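Local coordinates for protein RV1873 (Mycobacterium tuberculosis, PDB 2JEK) that is of unknown function and belongs to the DUF1810 family, folding as a compact, mainly helical monomer, a right-handed superhelix, at residues 36-48 with 52-64. Numbering follows the deposited sequence.
Sequences HWMWFVFPQLRGL and PLAVRYGISSLEE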
ATOM      1  N   HIS A  36      12.083   4.949  -5.706  1.00 14.02           N
ATOM      2  CA  HIS A  36      11.146   6.024  -5.412  1.00 15.24           C
ATOM      3  C   HIS A  36       9.778   5.671  -5.955  1.00 14.80           C
ATOM      4  O   HIS A  36       9.394   6.117  -7.047  1.00 16.05           O
ATOM      5  CB  HIS A  36      11.620   7.327  -6.063  1.00 17.30           C
ATOM      6  CG  HIS A  36      13.005   7.729  -5.673  1.00 20.15           C
ATOM      7  ND1 HIS A  36      13.411   7.836  -4.360  1.00 27.42           N
ATOM      8  CD2 HIS A  36      14.081   8.056  -6.428  1.00 26.25           C
ATOM      9  CE1 HIS A  36      14.678   8.210  -4.323  1.00 25.24           C
ATOM     10  NE2 HIS A  36      15.106   8.354  -5.564  1.00 27.57           N
ATOM     11  N   TRP A  37       9.035   4.868  -5.197  1.00 12.06           N
ATOM     12  CA  TRP A  37       7.789   4.328  -5.724  1.00  9.96           C
ATOM     13  C   TRP A  37       6.683   4.073  -4.704  1.00  8.61           C
ATOM     14  O   TRP A  37       5.657   3.507  -5.062  1.00  8.34           O
ATOM     15  CB  TRP A  37       8.054   3.045  -6.527  1.00  9.57           C
ATOM     16  CG  TRP A  37       9.005   2.027  -5.911  1.00  9.26           C
ATOM     17  CD1 TRP A  37      10.262   1.714  -6.356  1.00  9.98           C
ATOM     18  CD2 TRP A  37       8.752   1.154  -4.795  1.00  8.81           C
ATOM     19  NE1 TRP A  37      10.807   0.715  -5.588  1.00  9.85           N
ATOM     20  CE2 TRP A  37       9.908   0.358  -4.617  1.00  8.36           C
ATOM     21  CE3 TRP A  37       7.665   0.974  -3.922  1.00  8.70           C
ATOM     22  CZ2 TRP A  37      10.002  -0.614  -3.611  1.00  8.74           C
ATOM     23  CZ3 TRP A  37       7.759   0.005  -2.923  1.00  9.23           C
ATOM     24  CH2 TRP A  37       8.925  -0.774  -2.777  1.00  9.70           C
ATOM     25  N   MET A  38       6.863   4.489  -3.457  1.00  7.39           N
ATOM     26  CA  MET A  38       5.890   4.109  -2.438  1.00  7.14           C
ATOM     27  C   MET A  38       4.447   4.493  -2.777  1.00  7.51           C
ATOM     28  O   MET A  38       3.523   3.706  -2.588  1.00  7.63           O
ATOM     29  CB  MET A  38       6.265   4.663  -1.059  1.00  7.37           C
ATOM     30  CG  MET A  38       5.608   3.917   0.083  1.00  8.51           C
ATOM     31  SD  MET A  38       6.228   2.233   0.215  1.00  8.94           S
ATOM     32  CE  MET A  38       5.312   1.665   1.654  1.00  8.91           C
ATOM     33  N   TRP A  39       4.254   5.717  -3.262  1.00  7.81           N
ATOM     34  CA  TRP A  39       2.925   6.304  -3.409  1.00  7.78           C
ATOM     35  C   TRP A  39       2.013   5.488  -4.302  1.00  6.75           C
ATOM     36  O   TRP A  39       0.798   5.466  -4.095  1.00  7.46           O
ATOM     37  CB  TRP A  39       2.981   7.746  -3.936  1.00  8.87           C
ATOM     38  CG  TRP A  39       4.149   8.547  -3.452  1.00  9.81           C
ATOM     39  CD1 TRP A  39       4.185   9.405  -2.378  1.00 13.01           C
ATOM     40  CD2 TRP A  39       5.456   8.575  -4.033  1.00 10.56           C
ATOM     41  NE1 TRP A  39       5.441   9.948  -2.260  1.00 11.21           N
ATOM     42  CE2 TRP A  39       6.238   9.458  -3.259  1.00 12.39           C
ATOM     43  CE3 TRP A  39       6.044   7.937  -5.133  1.00 12.19           C
ATOM     44  CZ2 TRP A  39       7.582   9.719  -3.553  1.00 13.31           C
ATOM     45  CZ3 TRP A  39       7.382   8.194  -5.424  1.00 12.74           C
ATOM     46  CH2 TRP A  39       8.134   9.080  -4.634  1.00 13.46           C
ATOM     47  N   PHE A  40       2.596   4.822  -5.296  1.00  6.68           N
ATOM     48  CA  PHE A  40       1.794   4.147  -6.312  1.00  6.11           C
ATOM     49  C   PHE A  40       1.971   2.621  -6.318  1.00  6.52           C
ATOM     50  O   PHE A  40       1.445   1.942  -7.192  1.00  7.31           O
ATOM     51  CB  PHE A  40       2.006   4.781  -7.700  1.00  6.87           C
ATOM     52  CG  PHE A  40       3.442   4.904  -8.115  1.00  7.96           C
ATOM     53  CD1 PHE A  40       4.150   3.795  -8.580  1.00  8.89           C
ATOM     54  CD2 PHE A  40       4.093   6.137  -8.049  1.00  9.42           C
ATOM     55  CE1 PHE A  40       5.474   3.908  -8.976  1.00  9.56           C
ATOM     56  CE2 PHE A  40       5.421   6.264  -8.460  1.00  9.70           C
ATOM     57  CZ  PHE A  40       6.110   5.139  -8.914  1.00  9.37           C
ATOM     58  N   VAL A  41       2.703   2.105  -5.322  1.00  6.71           N
ATOM     59  CA  VAL A  41       2.848   0.654  -5.088  1.00  6.26           C
ATOM     60  C   VAL A  41       2.042   0.223  -3.842  1.00  6.52           C
ATOM     61  O   VAL A  41       1.379  -0.818  -3.865  1.00  6.39           O
ATOM     62  CB  VAL A  41       4.343   0.253  -4.946  1.00  7.02           C
ATOM     63  CG1 VAL A  41       4.506  -1.208  -4.480  1.00  7.77           C
ATOM     64  CG2 VAL A  41       5.062   0.460  -6.271  1.00  7.59           C
ATOM     65  N   PHE A  42       2.114   1.024  -2.769  1.00  5.70           N
ATOM     66  CA  PHE A  42       1.329   0.781  -1.569  1.00  5.55           C
ATOM     67  C   PHE A  42       0.494   2.030  -1.327  1.00  6.23           C
ATOM     68  O   PHE A  42       0.830   2.866  -0.481  1.00  6.32           O
ATOM     69  CB  PHE A  42       2.251   0.500  -0.371  1.00  5.95           C
ATOM     70  CG  PHE A  42       2.889  -0.860  -0.402  1.00  5.97           C
ATOM     71  CD1 PHE A  42       2.127  -2.009  -0.190  1.00  6.47           C
ATOM     72  CD2 PHE A  42       4.252  -0.990  -0.622  1.00  6.37           C
ATOM     73  CE1 PHE A  42       2.718  -3.268  -0.192  1.00  7.96           C
ATOM     74  CE2 PHE A  42       4.851  -2.260  -0.617  1.00  7.26           C
ATOM     75  CZ  PHE A  42       4.087  -3.390  -0.407  1.00  9.04           C
ATOM     76  N   PRO A  43      -0.602   2.175  -2.088  1.00  6.48           N
ATOM     77  CA  PRO A  43      -1.326   3.435  -2.018  1.00  6.63           C
ATOM     78  C   PRO A  43      -2.012   3.671  -0.686  1.00  7.27           C
ATOM     79  O   PRO A  43      -2.421   2.724  -0.002  1.00  6.53           O
ATOM     80  CB  PRO A  43      -2.367   3.303  -3.140  1.00  7.73           C
ATOM     81  CG  PRO A  43      -1.793   2.233  -4.056  1.00  7.90           C
ATOM     82  CD  PRO A  43      -1.192   1.267  -3.086  1.00  6.49           C
ATOM     83  N   GLN A  44      -2.138   4.946  -0.329  1.00  7.40           N
ATOM     84  CA  GLN A  44      -2.800   5.346   0.905  1.00  7.82           C
ATOM     85  C   GLN A  44      -3.859   6.402   0.589  1.00  8.00           C
ATOM     86  O   GLN A  44      -3.883   6.969  -0.506  1.00  7.93           O
ATOM     87  CB  GLN A  44      -1.781   5.903   1.902  1.00  8.76           C
ATOM     88  CG  GLN A  44      -1.152   7.228   1.465  1.00  9.39           C
ATOM     89  CD  GLN A  44      -0.141   7.757   2.445  1.00 10.77           C
ATOM     90  OE1 GLN A  44       0.062   8.963   2.556  1.00 16.42           O
ATOM     91  NE2 GLN A  44       0.507   6.857   3.161  1.00 13.01           N
ATOM     92  N   LEU A  45      -4.724   6.685   1.563  1.00  8.30           N
ATOM     93  CA  LEU A  45      -5.775   7.671   1.352  1.00  9.88           C
ATOM     94  C   LEU A  45      -5.223   9.043   1.044  1.00 10.16           C
ATOM     95  O   LEU A  45      -4.254   9.500   1.652  1.00  9.68           O
ATOM     96  CB  LEU A  45      -6.699   7.793   2.562  1.00 10.31           C
ATOM     97  CG  LEU A  45      -7.769   6.716   2.722  1.00 10.99           C
ATOM     98  CD1 LEU A  45      -8.570   6.986   3.998  1.00 12.57           C
ATOM     99  CD2 LEU A  45      -8.696   6.653   1.525  1.00 10.55           C
ATOM    100  N   ARG A  46      -5.864   9.709   0.091  1.00 10.70           N
ATOM    101  CA  ARG A  46      -5.565  11.089  -0.214  1.00 12.02           C
ATOM    102  C   ARG A  46      -5.879  11.908   1.037  1.00 13.70           C
ATOM    103  O   ARG A  46      -6.834  11.607   1.754  1.00 14.92           O
ATOM    104  CB  ARG A  46      -6.430  11.542  -1.390  1.00 12.40           C
ATOM    105  CG  ARG A  46      -6.232  12.994  -1.790  1.00 13.41           C
ATOM    106  CD  ARG A  46      -6.912  13.273  -3.119  1.00 15.15           C
ATOM    107  NE  ARG A  46      -6.221  12.631  -4.240  1.00 13.94           N
ATOM    108  CZ  ARG A  46      -6.833  12.105  -5.299  1.00 14.57           C
ATOM    109  NH1 ARG A  46      -8.162  12.116  -5.380  1.00 17.09           N
ATOM    110  NH2 ARG A  46      -6.117  11.556  -6.273  1.00 15.20           N
ATOM    111  N   GLY A  47      -5.052  12.906   1.318  1.00 15.23           N
ATOM    112  CA  GLY A  47      -5.272  13.731   2.499  1.00 17.24           C
ATOM    113  C   GLY A  47      -4.302  13.383   3.607  1.00 18.24           C
ATOM    114  O   GLY A  47      -4.099  14.171   4.531  1.00 20.49           O
ATOM    115  N   LEU A  48      -3.694  12.203   3.529  1.00 17.44           N
ATOM    116  CA  LEU A  48      -2.660  11.831   4.498  1.00 17.26           C
ATOM    117  C   LEU A  48      -1.303  12.485   4.237  1.00 18.29           C
ATOM    118  O   LEU A  48      -0.607  12.857   5.176  1.00 19.83           O
ATOM    119  CB  LEU A  48      -2.501  10.311   4.581  1.00 16.41           C
ATOM    120  CG  LEU A  48      -3.724   9.564   5.110  1.00 14.76           C
ATOM    121  CD1 LEU A  48      -3.485   8.061   4.991  1.00 13.87           C
ATOM    122  CD2 LEU A  48      -4.023   9.953   6.565  1.00 16.77           C
ATOM    123  N   PRO A  52       2.472  17.084  -3.961  1.00 19.26           N
ATOM    124  CA  PRO A  52       1.800  16.738  -5.218  1.00 19.46           C
ATOM    125  C   PRO A  52       1.785  15.234  -5.553  1.00 18.53           C
ATOM    126  O   PRO A  52       0.739  14.743  -5.966  1.00 18.13           O
ATOM    127  CB  PRO A  52       2.570  17.557  -6.259  1.00 19.97           C
ATOM    128  CG  PRO A  52       2.950  18.795  -5.501  1.00 21.74           C
ATOM    129  CD  PRO A  52       3.302  18.301  -4.109  1.00 20.24           C
ATOM    130  N   LEU A  53       2.895  14.516  -5.354  1.00 18.47           N
ATOM    131  CA  LEU A  53       2.941  13.057  -5.572  1.00 17.56           C
ATOM    132  C   LEU A  53       2.000  12.290  -4.663  1.00 16.71           C
ATOM    133  O   LEU A  53       1.251  11.421  -5.120  1.00 16.24           O
ATOM    134  CB  LEU A  53       4.357  12.492  -5.371  1.00 18.90           C
ATOM    135  CG  LEU A  53       5.323  12.526  -6.552  1.00 19.14           C
ATOM    136  CD1 LEU A  53       6.658  11.955  -6.135  1.00 19.29           C
ATOM    137  CD2 LEU A  53       4.764  11.764  -7.738  1.00 16.44           C
ATOM    138  N   ALA A  54       2.067  12.575  -3.372  1.00 14.52           N
ATOM    139  CA  ALA A  54       1.181  11.938  -2.415  1.00 13.98           C
ATOM    140  C   ALA A  54      -0.288  12.216  -2.748  1.00 13.18           C
ATOM    141  O   ALA A  54      -1.134  11.324  -2.649  1.00 14.02           O
ATOM    142  CB  ALA A  54       1.507  12.381  -1.011  1.00 14.05           C
ATOM    143  N   VAL A  55      -0.597  13.442  -3.168  1.00 11.81           N
ATOM    144  CA  VAL A  55      -1.979  13.790  -3.500  1.00 11.94           C
ATOM    145  C   VAL A  55      -2.439  13.080  -4.781  1.00 11.41           C
ATOM    146  O   VAL A  55      -3.489  12.439  -4.797  1.00 10.63           O
ATOM    147  CB  VAL A  55      -2.181  15.323  -3.603  1.00 11.53           C
ATOM    148  CG1 VAL A  55      -3.608  15.659  -4.013  1.00 13.95           C
ATOM    149  CG2 VAL A  55      -1.865  15.980  -2.251  1.00 13.51           C
ATOM    150  N   ARG A  56      -1.635  13.176  -5.833  1.00 11.08           N
ATOM    151  CA  ARG A  56      -1.930  12.547  -7.130  1.00 11.87           C
ATOM    152  C   ARG A  56      -2.245  11.062  -6.985  1.00 10.70           C
ATOM    153  O   ARG A  56      -3.234  10.564  -7.535  1.00 10.65           O
ATOM    154  CB  ARG A  56      -0.711  12.741  -8.036  1.00 13.79           C
ATOM    155  CG  ARG A  56      -0.839  12.308  -9.466  1.00 18.04           C
ATOM    156  CD  ARG A  56       0.372  12.823 -10.245  1.00 21.32           C
ATOM    157  NE  ARG A  56       0.593  14.253 -10.001  1.00 24.53           N
ATOM    158  CZ  ARG A  56       1.747  14.803  -9.629  1.00 25.41           C
ATOM    159  NH1 ARG A  56       2.845  14.078  -9.474  1.00 26.56           N
ATOM    160  NH2 ARG A  56       1.808  16.105  -9.424  1.00 30.30           N
ATOM    161  N   TYR A  57      -1.397  10.362  -6.240  1.00  8.53           N
ATOM    162  CA  TYR A  57      -1.500   8.907  -6.094  1.00  7.53           C
ATOM    163  C   TYR A  57      -2.295   8.486  -4.869  1.00  8.54           C
ATOM    164  O   TYR A  57      -2.412   7.294  -4.574  1.00  9.39           O
ATOM    165  CB  TYR A  57      -0.109   8.252  -6.149  1.00  8.47           C
ATOM    166  CG  TYR A  57       0.497   8.427  -7.526  1.00  7.59           C
ATOM    167  CD1 TYR A  57      -0.070   7.787  -8.633  1.00  7.77           C
ATOM    168  CD2 TYR A  57       1.613   9.246  -7.724  1.00  6.93           C
ATOM    169  CE1 TYR A  57       0.456   7.956  -9.921  1.00  8.03           C
ATOM    170  CE2 TYR A  57       2.154   9.416  -9.004  1.00  8.80           C
ATOM    171  CZ  TYR A  57       1.568   8.763 -10.090  1.00  8.92           C
ATOM    172  OH  TYR A  57       2.087   8.923 -11.354  1.00 10.53           O
ATOM    173  N   GLY A  58      -2.859   9.478  -4.179  1.00  8.71           N
ATOM    174  CA  GLY A  58      -3.738   9.221  -3.050  1.00  8.23           C
ATOM    175  C   GLY A  58      -5.031   8.570  -3.522  1.00  8.62           C
ATOM    176  O   GLY A  58      -5.541   8.868  -4.616  1.00  9.16           O
ATOM    177  N   ILE A  59      -5.550   7.655  -2.704  1.00  7.63           N
ATOM    178  CA  ILE A  59      -6.828   6.985  -2.972  1.00  8.46           C
ATOM    179  C   ILE A  59      -7.938   7.889  -2.459  1.00  9.30           C
ATOM    180  O   ILE A  59      -7.873   8.350  -1.319  1.00  9.04           O
ATOM    181  CB  ILE A  59      -6.859   5.604  -2.273  1.00  8.42           C
ATOM    182  CG1 ILE A  59      -5.767   4.695  -2.849  1.00  8.01           C
ATOM    183  CG2 ILE A  59      -8.255   4.940  -2.357  1.00  7.90           C
ATOM    184  CD1 ILE A  59      -6.074   4.106  -4.227  1.00 10.45           C
ATOM    185  N   SER A  60      -8.946   8.143  -3.295  1.00  9.38           N
ATOM    186  CA  SER A  60      -9.952   9.159  -2.965  1.00 10.53           C
ATOM    187  C   SER A  60     -10.941   8.716  -1.882  1.00 10.17           C
ATOM    188  O   SER A  60     -11.464   9.542  -1.131  1.00 11.85           O
ATOM    189  CB  SER A  60     -10.732   9.579  -4.215  1.00 10.65           C
ATOM    190  OG  SER A  60     -11.461   8.495  -4.755  1.00 11.74           O
ATOM    191  N   SER A  61     -11.204   7.418  -1.822  1.00 10.38           N
ATOM    192  CA  SER A  61     -12.310   6.892  -1.026  1.00 11.01           C
ATOM    193  C   SER A  61     -12.171   5.392  -0.843  1.00 11.11           C
ATOM    194  O   SER A  61     -11.395   4.742  -1.553  1.00  9.19           O
ATOM    195  CB  SER A  61     -13.632   7.183  -1.742  1.00 11.61           C
ATOM    196  OG  SER A  61     -13.707   6.446  -2.955  1.00 12.32           O
ATOM    197  N   LEU A  62     -12.959   4.821   0.072  1.00 11.67           N
ATOM    198  CA  LEU A  62     -12.993   3.365   0.182  1.00 12.64           C
ATOM    199  C   LEU A  62     -13.430   2.704  -1.143  1.00 11.22           C
ATOM    200  O   LEU A  62     -12.930   1.636  -1.500  1.00 11.09           O
ATOM    201  CB  LEU A  62     -13.877   2.887   1.347  1.00 13.87           C
ATOM    202  CG  LEU A  62     -13.595   1.438   1.780  1.00 14.84           C
ATOM    203  CD1 LEU A  62     -12.242   1.338   2.497  1.00 18.72           C
ATOM    204  CD2 LEU A  62     -14.715   0.872   2.642  1.00 16.20           C
ATOM    205  N   GLU A  63     -14.365   3.342  -1.849  1.00 12.02           N
ATOM    206  CA  GLU A  63     -14.866   2.810  -3.123  1.00 12.12           C
ATOM    207  C   GLU A  63     -13.737   2.735  -4.155  1.00 10.67           C
ATOM    208  O   GLU A  63     -13.641   1.759  -4.907  1.00 10.65           O
ATOM    209  CB  GLU A  63     -16.036   3.643  -3.663  1.00 13.36           C
ATOM    210  CG  GLU A  63     -17.354   3.493  -2.890  1.00 16.79           C
ATOM    211  CD  GLU A  63     -17.398   4.255  -1.554  1.00 23.74           C
ATOM    212  OE1 GLU A  63     -16.537   5.125  -1.276  1.00 17.20           O
ATOM    213  OE2 GLU A  63     -18.329   3.977  -0.766  1.00 30.28           O
ATOM    214  N   GLU A  64     -12.858   3.744  -4.173  1.00  9.68           N
ATOM    215  CA  GLU A  64     -11.703   3.665  -5.067  1.00  9.38           C
ATOM    216  C   GLU A  64     -10.754   2.523  -4.657  1.00  9.10           C
ATOM    217  O   GLU A  64     -10.238   1.809  -5.511  1.00  8.92           O
ATOM    218  CB  GLU A  64     -10.958   4.998  -5.167  1.00  9.43           C
ATOM    219  CG  GLU A  64      -9.744   4.888  -6.084  1.00 10.18           C
ATOM    220  CD  GLU A  64      -9.038   6.193  -6.378  1.00 11.21           C
ATOM    221  OE1 GLU A  64      -9.470   7.278  -5.924  1.00 11.61           O
ATOM    222  OE2 GLU A  64      -8.016   6.135  -7.095  1.00 11.86           O
TER
HETATM  223  O   HOH W   1      -0.979   6.729  -2.419  1.00  7.12           O
HETATM  224  O   HOH W   2      -8.477   9.693  -6.508  1.00 41.25           O
HETATM  225  O   HOH W   3      -2.714  12.903  -0.276  1.00 24.84           O
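Trp39 spreads its indole beside helix 52-56, and Leu53 lays its CD1 methyl over one face of the six-membered ring, 3.6 Å from the centroid, a CH-pi contact. The contact joins helix 38-41 and the loop after it to helix 52-56 and the loop that follows, in this helical DUF1810 fold, and the two loops meet in a single beta bridge between Leu45 and Ile59. One residue on from the indole, Phe40 and Tyr57 form a T-shaped pair, the Phe40 edge directed at the Tyr57 face with planes at 62°. Phe40 holds its CG between the backbone N and the carbonyl carbon (chi1 52°), a setting that brings CD2 of its ring up to Tyr57 CE2 and CD2. Phe40 CB also lies over that tyrosine face, while CG of Arg56 lies over the opposite one; helix 11-17 adds Ala16 against both aromatics.

A water joins the backbones, lying within hydrogen-bonding distance of Trp39 O and Tyr57 O and accepting from Gln44 N. The bridge itself consists of two nearly straight bonds, Ile59 N to Gln44 O and Arg46 N to Ile59 O, each 2.8 Å. Pro43 CB packs on Ile59 CG1, and Leu45, which also touches Leu141 and Leu142 of helix 136-143, brings CD2 to Ile59 O. Gly58 passes close to Arg46, 3.9 Å between their CA atoms.

Arg46 reaches back to the Val55 carbonyl of helix 52-56, its chain bent at chi3 (-71°). Val55 O lies in the guanidinium plane and also accepts from Gly58 N; Arg46 grips it side-on, with NE 2.8 Å and NH2 3.1 Å from Val55 O.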